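Local atomic coordinates of type III Pentaketide Synthase (PDB entry 3EUO), a protein that makes pentaketides as a fungal type III polyketide synthase, probably by extending an acyl starter with malonyl-CoA units as other members of the chalcone synthase family do. Residues K71-V76 against S177-R182; L241-D244 against G249-V252; I24-Y29 against S183-I188; E75-D80 against T110-A115; V10-Y15 against I325-S330. All blocks are in the same frame, centred on the assembly; numbering follows the deposited sequence.

Interaction 1 of 5, residues K71-V76 against S177-R182; sequences KELHEV and STTMVR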
# COMPACT_ATOMS: atom_id res chain seq x y z
N LYS A 71 -12.26 4.75 -13.39
CA LYS A 71 -12.91 3.44 -13.42
C LYS A 71 -12.59 2.69 -14.71
O LYS A 71 -12.35 1.47 -14.70
CB LYS A 71 -14.43 3.59 -13.27
CG LYS A 71 -15.21 2.27 -13.31
CD LYS A 71 -16.70 2.50 -13.13
CE LYS A 71 -17.47 1.18 -13.01
NZ LYS A 71 -17.19 0.47 -11.71
N GLU A 72 -12.62 3.41 -15.83
CA GLU A 72 -12.35 2.83 -17.13
C GLU A 72 -10.88 2.43 -17.25
O GLU A 72 -10.56 1.38 -17.81
CB GLU A 72 -12.80 3.78 -18.24
CG GLU A 72 -14.34 3.88 -18.35
CD GLU A 72 -14.85 5.11 -19.09
OE1 GLU A 72 -14.11 6.12 -19.23
OE2 GLU A 72 -16.02 5.08 -19.51
N LEU A 73 -10.01 3.25 -16.67
CA LEU A 73 -8.59 2.91 -16.56
C LEU A 73 -8.40 1.63 -15.77
O LEU A 73 -7.62 0.75 -16.17
CB LEU A 73 -7.80 4.06 -15.91
CG LEU A 73 -7.63 5.32 -16.75
CD1 LEU A 73 -7.06 6.45 -15.91
CD2 LEU A 73 -6.73 5.05 -17.96
N HIS A 74 -9.12 1.50 -14.66
CA HIS A 74 -8.98 0.31 -13.82
C HIS A 74 -9.32 -0.96 -14.59
O HIS A 74 -8.64 -1.97 -14.47
CB HIS A 74 -9.82 0.39 -12.55
CG HIS A 74 -9.79 -0.88 -11.77
ND1 HIS A 74 -10.84 -1.77 -11.77
CD2 HIS A 74 -8.82 -1.45 -11.03
CE1 HIS A 74 -10.53 -2.82 -11.03
NE2 HIS A 74 -9.30 -2.65 -10.58
N GLU A 75 -10.38 -0.89 -15.40
CA GLU A 75 -10.81 -2.04 -16.18
C GLU A 75 -9.68 -2.56 -17.08
O GLU A 75 -9.47 -3.77 -17.16
CB GLU A 75 -12.05 -1.70 -17.00
CG GLU A 75 -13.29 -1.56 -16.11
CD GLU A 75 -14.46 -0.87 -16.79
OE1 GLU A 75 -14.31 -0.39 -17.95
OE2 GLU A 75 -15.53 -0.80 -16.16
N VAL A 76 -8.95 -1.65 -17.70
CA VAL A 76 -7.84 -2.02 -18.59
C VAL A 76 -6.58 -2.43 -17.81
O VAL A 76 -5.82 -3.32 -18.25
CB VAL A 76 -7.58 -0.93 -19.67
CG1 VAL A 76 -6.23 -1.11 -20.37
CG2 VAL A 76 -8.71 -0.96 -20.70
N SER A 177 0.90 3.10 -17.48
CA SER A 177 0.85 4.56 -17.50
C SER A 177 0.37 5.12 -18.84
O SER A 177 -0.15 6.23 -18.89
CB SER A 177 2.24 5.12 -17.22
OG SER A 177 3.15 4.71 -18.23
N THR A 178 0.55 4.36 -19.92
CA THR A 178 0.31 4.91 -21.27
C THR A 178 -1.15 5.22 -21.54
O THR A 178 -1.46 6.07 -22.39
CB THR A 178 0.84 3.99 -22.40
OG1 THR A 178 0.16 2.74 -22.36
CG2 THR A 178 2.35 3.80 -22.29
N THR A 179 -2.04 4.56 -20.81
CA THR A 179 -3.48 4.76 -20.96
C THR A 179 -3.93 6.12 -20.44
O THR A 179 -5.08 6.53 -20.66
CB THR A 179 -4.27 3.64 -20.24
OG1 THR A 179 -3.79 3.51 -18.89
CG2 THR A 179 -4.09 2.31 -20.98
N MET A 180 -3.04 6.82 -19.75
CA MET A 180 -3.34 8.14 -19.20
C MET A 180 -2.93 9.26 -20.14
O MET A 180 -3.00 10.45 -19.79
CB MET A 180 -2.74 8.29 -17.78
CG MET A 180 -3.54 7.50 -16.70
SD MET A 180 -2.80 7.49 -15.05
CE MET A 180 -3.01 5.77 -14.64
N VAL A 181 -2.56 8.89 -21.37
CA VAL A 181 -2.15 9.85 -22.39
C VAL A 181 -3.21 10.93 -22.64
O VAL A 181 -2.88 12.11 -22.69
CB VAL A 181 -1.69 9.14 -23.71
CG1 VAL A 181 -2.81 8.34 -24.33
CG2 VAL A 181 -1.11 10.16 -24.72
N ARG A 182 -4.49 10.53 -22.73
CA ARG A 182 -5.56 11.49 -23.02
C ARG A 182 -5.77 12.50 -21.89
O ARG A 182 -6.05 13.68 -22.15
CB ARG A 182 -6.89 10.77 -23.36
CG ARG A 182 -6.91 10.10 -24.75
CD ARG A 182 -7.06 11.13 -25.88
NE ARG A 182 -8.26 11.95 -25.71
CZ ARG A 182 -9.49 11.59 -26.09
NH1 ARG A 182 -9.69 10.41 -26.67
NH2 ARG A 182 -10.52 12.40 -25.88
O HOH W 1 -5.09 1.53 -17.47
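Leu73 and Thr179 bring the two backbones closest, their CA atoms 7.0 Å apart, where helix 70-96 passes the short 3-10 turn 178-180 that runs straight into helix 181-191. Leu73 is the main intruder and uses both branches. Its CD2 lies 3.4 Å from Thr179 OG1, the two side chains sliding past one another in opposite directions, while CD1 rests 3.8 Å from CG of Met180, whose chain runs about perpendicular to the leucine. One turn on, Val76 adds a looser methyl contact, CG1 to Thr179 CG2 at 4.1 Å. No direct hydrogen bond joins the segments; a water does so instead, giving a proton to Leu73 O at 2.9 Å and lying 2.8 Å from Thr179 OG1. With chi1 at 51°, Thr179 holds OG1 between its own N and carbonyl carbon, turned to this water, and CG2 is left to meet the valine. Both segments belong to the N-terminal half of the thiolase fold, and Met180 occupies the N-cap position of helix 181-191. The methionine chain bends at chi3 (-136°), and its sulfur and CE lead away from Leu73 to the aromatic side chains of Phe243 and Trp250.

Interaction 2 of 5, residues L241-D244 against G249-V252; sequences LGFD and GWKV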
# COMPACT_ATOMS: atom_id res chain seq x y z
N LEU A 241 7.42 16.44 -7.02
CA LEU A 241 7.20 15.15 -7.67
C LEU A 241 6.02 14.46 -7.01
O LEU A 241 5.99 14.28 -5.80
CB LEU A 241 8.46 14.28 -7.57
CG LEU A 241 8.55 13.03 -8.43
CD1 LEU A 241 8.32 13.34 -9.91
CD2 LEU A 241 9.91 12.36 -8.24
N GLY A 242 5.06 14.07 -7.83
CA GLY A 242 3.81 13.51 -7.32
C GLY A 242 2.94 12.93 -8.39
O GLY A 242 3.26 12.99 -9.58
N PHE A 243 1.81 12.36 -7.97
CA PHE A 243 0.88 11.69 -8.86
C PHE A 243 -0.47 11.80 -8.16
O PHE A 243 -0.75 11.05 -7.22
CB PHE A 243 1.31 10.22 -9.07
CG PHE A 243 0.88 9.62 -10.39
CD1 PHE A 243 0.82 10.38 -11.56
CD2 PHE A 243 0.59 8.26 -10.47
CE1 PHE A 243 0.45 9.80 -12.77
CE2 PHE A 243 0.22 7.67 -11.68
CZ PHE A 243 0.14 8.43 -12.83
N ASP A 244 -1.27 12.78 -8.56
CA ASP A 244 -2.47 13.15 -7.80
C ASP A 244 -3.71 12.50 -8.36
O ASP A 244 -3.99 12.62 -9.57
CB ASP A 244 -2.67 14.67 -7.79
CG ASP A 244 -1.53 15.43 -7.13
OD1 ASP A 244 -0.82 14.87 -6.25
OD2 ASP A 244 -1.35 16.62 -7.46
N GLY A 249 -7.94 9.61 -13.61
CA GLY A 249 -6.80 8.77 -13.25
C GLY A 249 -5.91 9.45 -12.23
O GLY A 249 -6.36 9.80 -11.14
N TRP A 250 -4.64 9.63 -12.59
CA TRP A 250 -3.69 10.38 -11.77
C TRP A 250 -2.94 11.39 -12.63
O TRP A 250 -2.49 11.06 -13.74
CB TRP A 250 -2.69 9.45 -11.07
CG TRP A 250 -3.31 8.57 -10.02
CD1 TRP A 250 -3.29 8.76 -8.67
CD2 TRP A 250 -4.05 7.36 -10.25
NE1 TRP A 250 -3.97 7.74 -8.04
CE2 TRP A 250 -4.45 6.87 -8.98
CE3 TRP A 250 -4.41 6.63 -11.39
CZ2 TRP A 250 -5.19 5.69 -8.82
CZ3 TRP A 250 -5.16 5.46 -11.24
CH2 TRP A 250 -5.54 5.00 -9.96
N LYS A 251 -2.82 12.61 -12.12
CA LYS A 251 -2.10 13.68 -12.81
C LYS A 251 -0.67 13.80 -12.29
O LYS A 251 -0.45 13.93 -11.08
CB LYS A 251 -2.81 15.03 -12.62
CG LYS A 251 -4.26 15.07 -13.11
CD LYS A 251 -4.35 15.25 -14.62
CE LYS A 251 -5.78 15.53 -15.03
NZ LYS A 251 -5.95 15.51 -16.52
N VAL A 252 0.28 13.77 -13.21
CA VAL A 252 1.70 13.90 -12.88
C VAL A 252 2.01 15.28 -12.29
O VAL A 252 1.54 16.29 -12.80
CB VAL A 252 2.58 13.67 -14.12
CG1 VAL A 252 4.04 13.98 -13.82
CG2 VAL A 252 2.44 12.24 -14.63
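Strands 241-246 and 249-254 form an antiparallel beta hairpin, and within it Asp244 faces Lys251 as a hydrogen-bonded pair while Phe243 and Val252 make the adjoining non-hydrogen-bonded pair. Two short backbone bonds close the ring between Asp244 and Lys251: Asp244 N donates to Lys251 O at 2.9 Å, and Lys251 N returns to Asp244 O at 2.8 Å, bent little from straight (169° and 163°). Each acceptor also takes a CA-H...O contact, Lys251 O from Phe243 CA and Asp244 O from Trp250 CA, the latter at 3.2 Å.

Phe243, Trp250 and Val252 share one face of the ribbon. Trp250 CB sits almost exactly over the middle of the Phe243 ring, 3.3 Å from its centroid, a CH-pi contact in which the tryptophan arrives through its methylene. The indole is then carried to one side: its five-membered ring is nearly parallel to the phenyl but slid so far, with centroids 5.1 Å apart, that they scarcely overlap. Val252 CG2 closes on Phe243 CE1 at 3.7 Å. Asp244 and Lys251 point to the other face, where the lysine chain bends at chi2 (-79°) and leads its ammonium away from the aspartate.

That ammonium is hydrogen-bonded by Ser183 and Ser187 of helix 181-191, which ties the hairpin to the helix beside it. Trp250 NE1 bonds to Ser114 OG of the second subunit, and Phe243 pairs in an antiparallel ladder with a strand of that subunit, extending the hairpin across the dimer interface.

Interaction 3 of 5, residues I24-Y29 against S183-I188; sequences ILSKRY and SELESI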
# COMPACT_ATOMS: atom_id res chain seq x y z
N ILE A 24 0.37 11.56 -33.09
CA ILE A 24 -0.89 11.09 -33.66
C ILE A 24 -2.09 11.43 -32.77
O ILE A 24 -3.09 11.99 -33.24
CB ILE A 24 -0.87 9.55 -33.94
CG1 ILE A 24 0.25 9.17 -34.93
CG2 ILE A 24 -2.23 9.06 -34.41
CD1 ILE A 24 0.19 9.88 -36.26
N LEU A 25 -1.98 11.10 -31.49
CA LEU A 25 -3.09 11.30 -30.57
C LEU A 25 -3.32 12.76 -30.26
O LEU A 25 -4.45 13.19 -30.10
CB LEU A 25 -2.86 10.52 -29.27
CG LEU A 25 -3.10 9.02 -29.40
CD1 LEU A 25 -2.49 8.30 -28.18
CD2 LEU A 25 -4.60 8.70 -29.55
N SER A 26 -2.23 13.52 -30.17
CA SER A 26 -2.35 14.95 -29.90
C SER A 26 -3.15 15.61 -31.02
O SER A 26 -4.14 16.30 -30.76
CB SER A 26 -0.98 15.61 -29.79
OG SER A 26 -1.13 16.98 -29.50
N LYS A 27 -2.72 15.35 -32.25
CA LYS A 27 -3.36 15.94 -33.43
C LYS A 27 -4.82 15.51 -33.57
O LYS A 27 -5.68 16.30 -33.97
CB LYS A 27 -2.57 15.59 -34.71
CG LYS A 27 -3.27 16.09 -35.98
CD LYS A 27 -2.68 15.50 -37.25
CE LYS A 27 -2.00 16.58 -38.08
NZ LYS A 27 -2.04 16.21 -39.53
N ARG A 28 -5.09 14.25 -33.25
CA ARG A 28 -6.45 13.73 -33.30
C ARG A 28 -7.39 14.46 -32.34
O ARG A 28 -8.53 14.71 -32.68
CB ARG A 28 -6.45 12.22 -33.03
CG ARG A 28 -7.76 11.52 -33.35
CD ARG A 28 -7.63 10.02 -33.17
NE ARG A 28 -6.85 9.41 -34.25
CZ ARG A 28 -6.15 8.28 -34.14
NH1 ARG A 28 -6.10 7.63 -32.98
NH2 ARG A 28 -5.49 7.80 -35.18
N TYR A 29 -6.90 14.83 -31.15
CA TYR A 29 -7.80 15.35 -30.12
C TYR A 29 -7.66 16.80 -29.71
O TYR A 29 -8.52 17.32 -29.00
CB TYR A 29 -7.81 14.42 -28.89
CG TYR A 29 -8.40 13.09 -29.27
CD1 TYR A 29 -9.77 12.96 -29.49
CD2 TYR A 29 -7.58 11.99 -29.48
CE1 TYR A 29 -10.31 11.76 -29.87
CE2 TYR A 29 -8.11 10.77 -29.86
CZ TYR A 29 -9.48 10.67 -30.06
OH TYR A 29 -10.02 9.47 -30.46
N SER A 183 -5.61 12.03 -20.65
CA SER A 183 -5.70 12.88 -19.47
C SER A 183 -4.58 13.92 -19.49
O SER A 183 -4.80 15.10 -19.23
CB SER A 183 -5.59 12.04 -18.20
OG SER A 183 -5.28 12.86 -17.08
N GLU A 184 -3.37 13.47 -19.80
CA GLU A 184 -2.23 14.37 -19.86
C GLU A 184 -2.40 15.40 -20.98
O GLU A 184 -2.17 16.59 -20.78
CB GLU A 184 -0.92 13.59 -19.99
CG GLU A 184 -0.48 12.93 -18.66
CD GLU A 184 -0.14 13.95 -17.57
OE1 GLU A 184 0.60 14.92 -17.88
OE2 GLU A 184 -0.61 13.80 -16.42
N LEU A 185 -2.83 14.92 -22.16
CA LEU A 185 -3.03 15.80 -23.30
C LEU A 185 -4.07 16.88 -22.99
O LEU A 185 -3.92 18.03 -23.39
CB LEU A 185 -3.46 14.99 -24.54
CG LEU A 185 -2.39 14.15 -25.24
CD1 LEU A 185 -3.03 13.29 -26.31
CD2 LEU A 185 -1.31 15.04 -25.86
N GLU A 186 -5.12 16.48 -22.28
CA GLU A 186 -6.18 17.42 -21.91
C GLU A 186 -5.64 18.52 -21.00
O GLU A 186 -5.97 19.69 -21.18
CB GLU A 186 -7.33 16.69 -21.22
CG GLU A 186 -8.40 17.65 -20.74
CD GLU A 186 -9.71 16.99 -20.42
OE1 GLU A 186 -10.20 17.20 -19.29
OE2 GLU A 186 -10.27 16.28 -21.28
N SER A 187 -4.84 18.14 -20.01
CA SER A 187 -4.22 19.13 -19.12
C SER A 187 -3.25 20.05 -19.86
O SER A 187 -3.23 21.25 -19.61
CB SER A 187 -3.53 18.45 -17.94
OG SER A 187 -4.48 17.88 -17.07
N ILE A 188 -2.44 19.49 -20.76
CA ILE A 188 -1.52 20.31 -21.56
C ILE A 188 -2.29 21.38 -22.32
O ILE A 188 -1.97 22.58 -22.24
CB ILE A 188 -0.67 19.46 -22.55
CG1 ILE A 188 0.23 18.49 -21.79
CG2 ILE A 188 0.19 20.37 -23.46
CD1 ILE A 188 0.69 17.31 -22.62
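Leu185 carries nearly the whole of this contact, pressing its two methyls against the backbone and side chains of Leu25 and Ser26. CD1 reaches the peptide that links them, 3.9 Å from Ser26 N and 4.0 Å from Leu25 C, and also touches Leu25 CB at 4.1 Å. CD2 goes to the serine, meeting Ser26 CB at 4.0 Å with OG only slightly farther. The leucine has CG anti to its carbonyl carbon (chi1 -73°) and its chain extended at chi2 (172°), which spreads the two methyls between the peptide and the serine side chain. Ser26 leaves little bulk in the way, and the CA atoms of Ser26 and Leu185 come within 6.7 Å. The contact is entirely one of van der Waals packing, with no hydrogen bond between the two segments.

An alanine in place of Leu185 is likely to open a gap facing the Leu25-Ser26 peptide and to leave segments 24-29 and 183-188 hardly touching.

Around this first shell, Met36 of helix 34-42 and Ile198 of helix 197-200 also pack on Leu185, so that helices from several parts of the chain converge on the leucine. Met36 touches Ser26 as well, together with Leu40 of the same helix. Elsewhere on helix 181-191, Glu184 makes a salt bridge to Arg195, and Tyr29, closing the segment 24-29, makes a cation-pi contact with Arg182.

The motif is helix-helix packing in which a leucine is set against a serine of the neighbouring helix, whose small side chain allows the close approach; here it attaches the N-terminal helix 20-29 to helix 181-191 toward the periphery of the subunit.

Interaction 4 of 5, residues E75-D80 against T110-A115; sequences EVFMSD and TCTDSA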
# COMPACT_ATOMS: atom_id res chain seq x y z
N GLU A 75 -10.38 -0.89 -15.40
CA GLU A 75 -10.81 -2.04 -16.18
C GLU A 75 -9.68 -2.56 -17.08
O GLU A 75 -9.47 -3.77 -17.16
CB GLU A 75 -12.05 -1.70 -17.00
CG GLU A 75 -13.29 -1.56 -16.11
CD GLU A 75 -14.46 -0.87 -16.79
OE1 GLU A 75 -14.31 -0.39 -17.95
OE2 GLU A 75 -15.53 -0.80 -16.16
N VAL A 76 -8.95 -1.65 -17.70
CA VAL A 76 -7.84 -2.02 -18.59
C VAL A 76 -6.58 -2.43 -17.81
O VAL A 76 -5.82 -3.32 -18.25
CB VAL A 76 -7.58 -0.93 -19.67
CG1 VAL A 76 -6.23 -1.11 -20.37
CG2 VAL A 76 -8.71 -0.96 -20.70
N PHE A 77 -6.36 -1.81 -16.65
CA PHE A 77 -5.29 -2.25 -15.75
C PHE A 77 -5.49 -3.74 -15.42
O PHE A 77 -4.55 -4.53 -15.46
CB PHE A 77 -5.27 -1.42 -14.46
CG PHE A 77 -4.06 -1.66 -13.59
CD1 PHE A 77 -2.92 -0.87 -13.75
CD2 PHE A 77 -4.05 -2.67 -12.62
CE1 PHE A 77 -1.80 -1.08 -12.95
CE2 PHE A 77 -2.93 -2.89 -11.81
CZ PHE A 77 -1.80 -2.09 -11.98
N MET A 78 -6.73 -4.11 -15.13
CA MET A 78 -7.04 -5.51 -14.82
C MET A 78 -6.95 -6.43 -16.05
O MET A 78 -6.38 -7.52 -15.96
CB MET A 78 -8.39 -5.62 -14.13
CG MET A 78 -8.44 -4.86 -12.80
SD MET A 78 -7.24 -5.41 -11.55
CE MET A 78 -7.76 -7.08 -11.35
N SER A 79 -7.48 -5.98 -17.19
CA SER A 79 -7.51 -6.83 -18.39
C SER A 79 -6.16 -6.97 -19.08
O SER A 79 -5.83 -8.05 -19.58
CB SER A 79 -8.56 -6.37 -19.41
OG SER A 79 -8.25 -5.09 -19.95
N ASP A 80 -5.39 -5.88 -19.10
CA ASP A 80 -4.13 -5.83 -19.87
C ASP A 80 -2.86 -5.73 -19.03
O ASP A 80 -1.77 -6.04 -19.52
CB ASP A 80 -4.19 -4.69 -20.89
CG ASP A 80 -5.15 -4.99 -22.03
OD1 ASP A 80 -4.66 -5.13 -23.16
OD2 ASP A 80 -6.37 -5.11 -21.78
N THR A 110 2.19 -0.53 -7.16
CA THR A 110 1.73 0.17 -8.37
C THR A 110 1.29 1.57 -7.97
O THR A 110 0.85 1.78 -6.85
CB THR A 110 0.56 -0.57 -9.08
OG1 THR A 110 0.29 0.07 -10.34
CG2 THR A 110 -0.73 -0.57 -8.23
N CYS A 111 1.43 2.53 -8.88
CA CYS A 111 0.81 3.84 -8.65
C CYS A 111 -0.22 4.15 -9.73
O CYS A 111 -0.74 5.27 -9.78
CB CYS A 111 1.87 4.94 -8.56
SG CYS A 111 2.77 5.16 -10.10
N THR A 112 -0.54 3.17 -10.57
CA THR A 112 -1.41 3.40 -11.73
C THR A 112 -2.74 2.63 -11.65
O THR A 112 -3.45 2.45 -12.66
CB THR A 112 -0.67 3.12 -13.04
OG1 THR A 112 0.00 1.86 -12.96
CG2 THR A 112 0.36 4.22 -13.30
N ASP A 113 -3.07 2.21 -10.44
CA ASP A 113 -4.34 1.58 -10.12
C ASP A 113 -4.72 1.82 -8.66
O ASP A 113 -3.86 2.01 -7.79
CB ASP A 113 -4.29 0.06 -10.36
CG ASP A 113 -5.67 -0.57 -10.34
OD1 ASP A 113 -6.55 -0.08 -11.08
OD2 ASP A 113 -5.89 -1.56 -9.60
N SER A 114 -6.02 1.78 -8.40
CA SER A 114 -6.56 1.68 -7.05
C SER A 114 -7.73 0.71 -7.10
O SER A 114 -8.58 0.80 -7.99
CB SER A 114 -7.05 3.04 -6.55
OG SER A 114 -7.67 2.90 -5.28
N ALA A 115 -7.77 -0.23 -6.16
CA ALA A 115 -8.78 -1.29 -6.18
C ALA A 115 -8.88 -1.94 -4.82
O ALA A 115 -7.91 -1.95 -4.07
CB ALA A 115 -8.41 -2.35 -7.23
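Phe77 reaches from helix 70-96 into the turn formed by Thr110, Thr112 and Asp113, and each of the three meets a different part of its ring. Asp113 takes a face: its CB lies 3.4 Å from the ring centroid, directly over the middle. The carboxylate continues across the same face, CG 3.5 Å from Phe77 CD2, with its plane only 6° from that of the phenyl. Both conformers serve this stack, the phenylalanine ring being swung out opposite its backbone N (chi1 -170°) and the carboxylate likewise (chi1 -167°). Thr112 is at the edge, OG1 close to the ring plane and 3.4 Å from CE1; Thr110 OG1 approaches CZ obliquely at the same separation. Thr110 OG1 accepts from Thr112 N (3.2 Å), an ST turn. Outside the turn, the hydroxyl of Thr110 bonds to Leu174 O, and both threonine hydroxyls bond to Glu175. Strand 105-109 ends just before this loop, so the phenylalanine packs the long helix against the strand's exit. Chemically, Thr112 OG1 meets the C-H rim of the ring, probably a mildly favourable pairing, whereas the carboxylate over the pi face probably gains little electrostatically; it is the methylene, by its CH-pi contact, that suits that face.

Interaction 5 of 5, residues V10-Y15 against I325-S330; sequences VQYPPY and INHGNS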
# COMPACT_ATOMS: atom_id res chain seq x y z
N VAL A 10 10.47 -10.48 -16.14
CA VAL A 10 10.03 -9.21 -16.70
C VAL A 10 9.09 -9.52 -17.84
O VAL A 10 9.34 -10.43 -18.64
CB VAL A 10 11.22 -8.37 -17.20
CG1 VAL A 10 10.75 -7.04 -17.82
CG2 VAL A 10 12.22 -8.10 -16.07
N GLN A 11 7.99 -8.77 -17.91
CA GLN A 11 7.07 -8.90 -19.04
C GLN A 11 6.58 -7.54 -19.50
O GLN A 11 5.76 -6.90 -18.83
CB GLN A 11 5.89 -9.83 -18.69
CG GLN A 11 4.95 -10.08 -19.87
CD GLN A 11 5.59 -10.90 -20.98
OE1 GLN A 11 6.45 -11.75 -20.73
NE2 GLN A 11 5.17 -10.65 -22.21
N TYR A 12 7.11 -7.11 -20.63
CA TYR A 12 6.62 -5.92 -21.30
C TYR A 12 5.39 -6.30 -22.12
O TYR A 12 5.27 -7.46 -22.55
CB TYR A 12 7.71 -5.31 -22.19
CG TYR A 12 8.78 -4.55 -21.42
CD1 TYR A 12 8.53 -3.26 -20.94
CD2 TYR A 12 10.04 -5.11 -21.18
CE1 TYR A 12 9.52 -2.54 -20.23
CE2 TYR A 12 11.03 -4.41 -20.48
CZ TYR A 12 10.76 -3.13 -20.00
OH TYR A 12 11.73 -2.43 -19.30
N PRO A 13 4.47 -5.35 -22.34
CA PRO A 13 3.32 -5.58 -23.20
C PRO A 13 3.71 -5.70 -24.68
O PRO A 13 4.89 -5.49 -25.02
CB PRO A 13 2.43 -4.36 -22.95
CG PRO A 13 3.38 -3.31 -22.47
CD PRO A 13 4.45 -4.00 -21.74
N PRO A 14 2.74 -6.03 -25.56
CA PRO A 14 3.01 -6.33 -26.98
C PRO A 14 3.52 -5.16 -27.83
O PRO A 14 4.21 -5.40 -28.82
CB PRO A 14 1.63 -6.75 -27.51
CG PRO A 14 0.84 -7.13 -26.31
CD PRO A 14 1.31 -6.20 -25.24
N TYR A 15 3.17 -3.93 -27.46
CA TYR A 15 3.38 -2.78 -28.35
C TYR A 15 4.59 -1.93 -27.97
O TYR A 15 4.93 -1.80 -26.80
CB TYR A 15 2.11 -1.92 -28.44
CG TYR A 15 0.89 -2.67 -28.93
CD1 TYR A 15 0.55 -2.68 -30.29
CD2 TYR A 15 0.08 -3.39 -28.05
CE1 TYR A 15 -0.57 -3.38 -30.74
CE2 TYR A 15 -1.04 -4.09 -28.49
CZ TYR A 15 -1.36 -4.07 -29.84
OH TYR A 15 -2.47 -4.76 -30.28
N ILE A 325 16.27 3.60 -23.26
CA ILE A 325 16.21 3.86 -24.70
C ILE A 325 15.16 3.00 -25.39
O ILE A 325 14.40 3.50 -26.23
CB ILE A 325 17.60 3.68 -25.37
CG1 ILE A 325 18.57 4.74 -24.85
CG2 ILE A 325 17.47 3.78 -26.90
CD1 ILE A 325 20.03 4.53 -25.28
N ASN A 326 15.10 1.72 -25.04
CA ASN A 326 14.27 0.77 -25.75
C ASN A 326 12.86 0.56 -25.19
O ASN A 326 12.01 -0.02 -25.88
CB ASN A 326 15.02 -0.56 -25.87
CG ASN A 326 16.31 -0.40 -26.64
OD1 ASN A 326 17.40 -0.48 -26.07
ND2 ASN A 326 16.20 -0.13 -27.94
N HIS A 327 12.62 1.03 -23.97
CA HIS A 327 11.32 0.80 -23.31
C HIS A 327 10.74 2.00 -22.59
O HIS A 327 9.55 2.02 -22.26
CB HIS A 327 11.41 -0.38 -22.34
CG HIS A 327 11.86 -1.66 -22.98
ND1 HIS A 327 10.98 -2.51 -23.61
CD2 HIS A 327 13.08 -2.22 -23.10
CE1 HIS A 327 11.65 -3.55 -24.09
NE2 HIS A 327 12.93 -3.39 -23.80
N GLY A 328 11.57 3.01 -22.31
CA GLY A 328 11.09 4.19 -21.59
C GLY A 328 11.09 3.97 -20.08
O GLY A 328 11.63 2.98 -19.59
N ASN A 329 10.46 4.90 -19.36
CA ASN A 329 10.38 4.85 -17.90
C ASN A 329 9.09 4.15 -17.48
O ASN A 329 8.00 4.73 -17.59
CB ASN A 329 10.46 6.29 -17.35
CG ASN A 329 10.24 6.39 -15.84
OD1 ASN A 329 9.94 5.41 -15.17
ND2 ASN A 329 10.38 7.60 -15.31
N SER A 330 9.20 2.91 -17.00
CA SER A 330 8.03 2.12 -16.60
C SER A 330 7.75 2.25 -15.10
O SER A 330 7.24 1.32 -14.48
CB SER A 330 8.21 0.64 -16.99
OG SER A 330 8.46 0.50 -18.38
O HOH W 2 11.08 0.12 -18.75
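A face-to-face aromatic stack joins Tyr12, just beyond the end of strand 4-11, to His327, where helix 318-327 gives way to a loop, more than 300 residues further along the chain. The ring centroids are 3.8 Å apart and the planes differ by 13°. In both residues CG lies anti to the carbonyl carbon (chi1 -76° for Tyr12, -58° for His327), which brings the rings together. His327 lays ND1 over the middle of the phenol ring, while its CG is 3.5 Å from Tyr12 CZ. Ser330 comes to the edge instead, OG 3.7 Å from Tyr12 CE1. A water in the phenol plane lies 2.7 Å from both Tyr12 OH and Ser330 OG, and donates to Gly328 O. Outside the segments, Tyr12 OH bonds to Ser337, His327 ND1 to Ser52 and Ser330 OG to Ser202. A leucine in place of Tyr12 would probably leave one imidazole face without its stacking mate and the water without one of its three partners. Asn329 bonds to the oxidised Cys143, consistent with the Cys-His-Asn triad of this family. Strand 204-211 lies alongside, its Cys204 touching both Tyr12 and Ser330, and helix 334-342 contributes Ser337.

In the fold
Interactions 1, 3 and 4 are buried, whereas interactions 2 and 5 are partly buried. Interactions 1 and 4 share helix 70-96, and interactions 1 and 3 share helix 181-191, with interaction 3 the most peripheral. Interaction 2 touches all three: Phe243 and Trp250 contact Met180 and the loop 110-115, and Lys251 bonds to serines of segment 183-188. Interactions 1, 2 and 4 also meet the second subunit. Chemistry follows place: mostly apolar side-chain packing with a bridging water in 1, purely van der Waals helix-helix packing in 3, backbone bonding with CH-pi contact in the hairpin, a ring against a polar turn in 4. Interaction 5, nearest the chain centre, stands apart with its aromatic stack, touching none of the others.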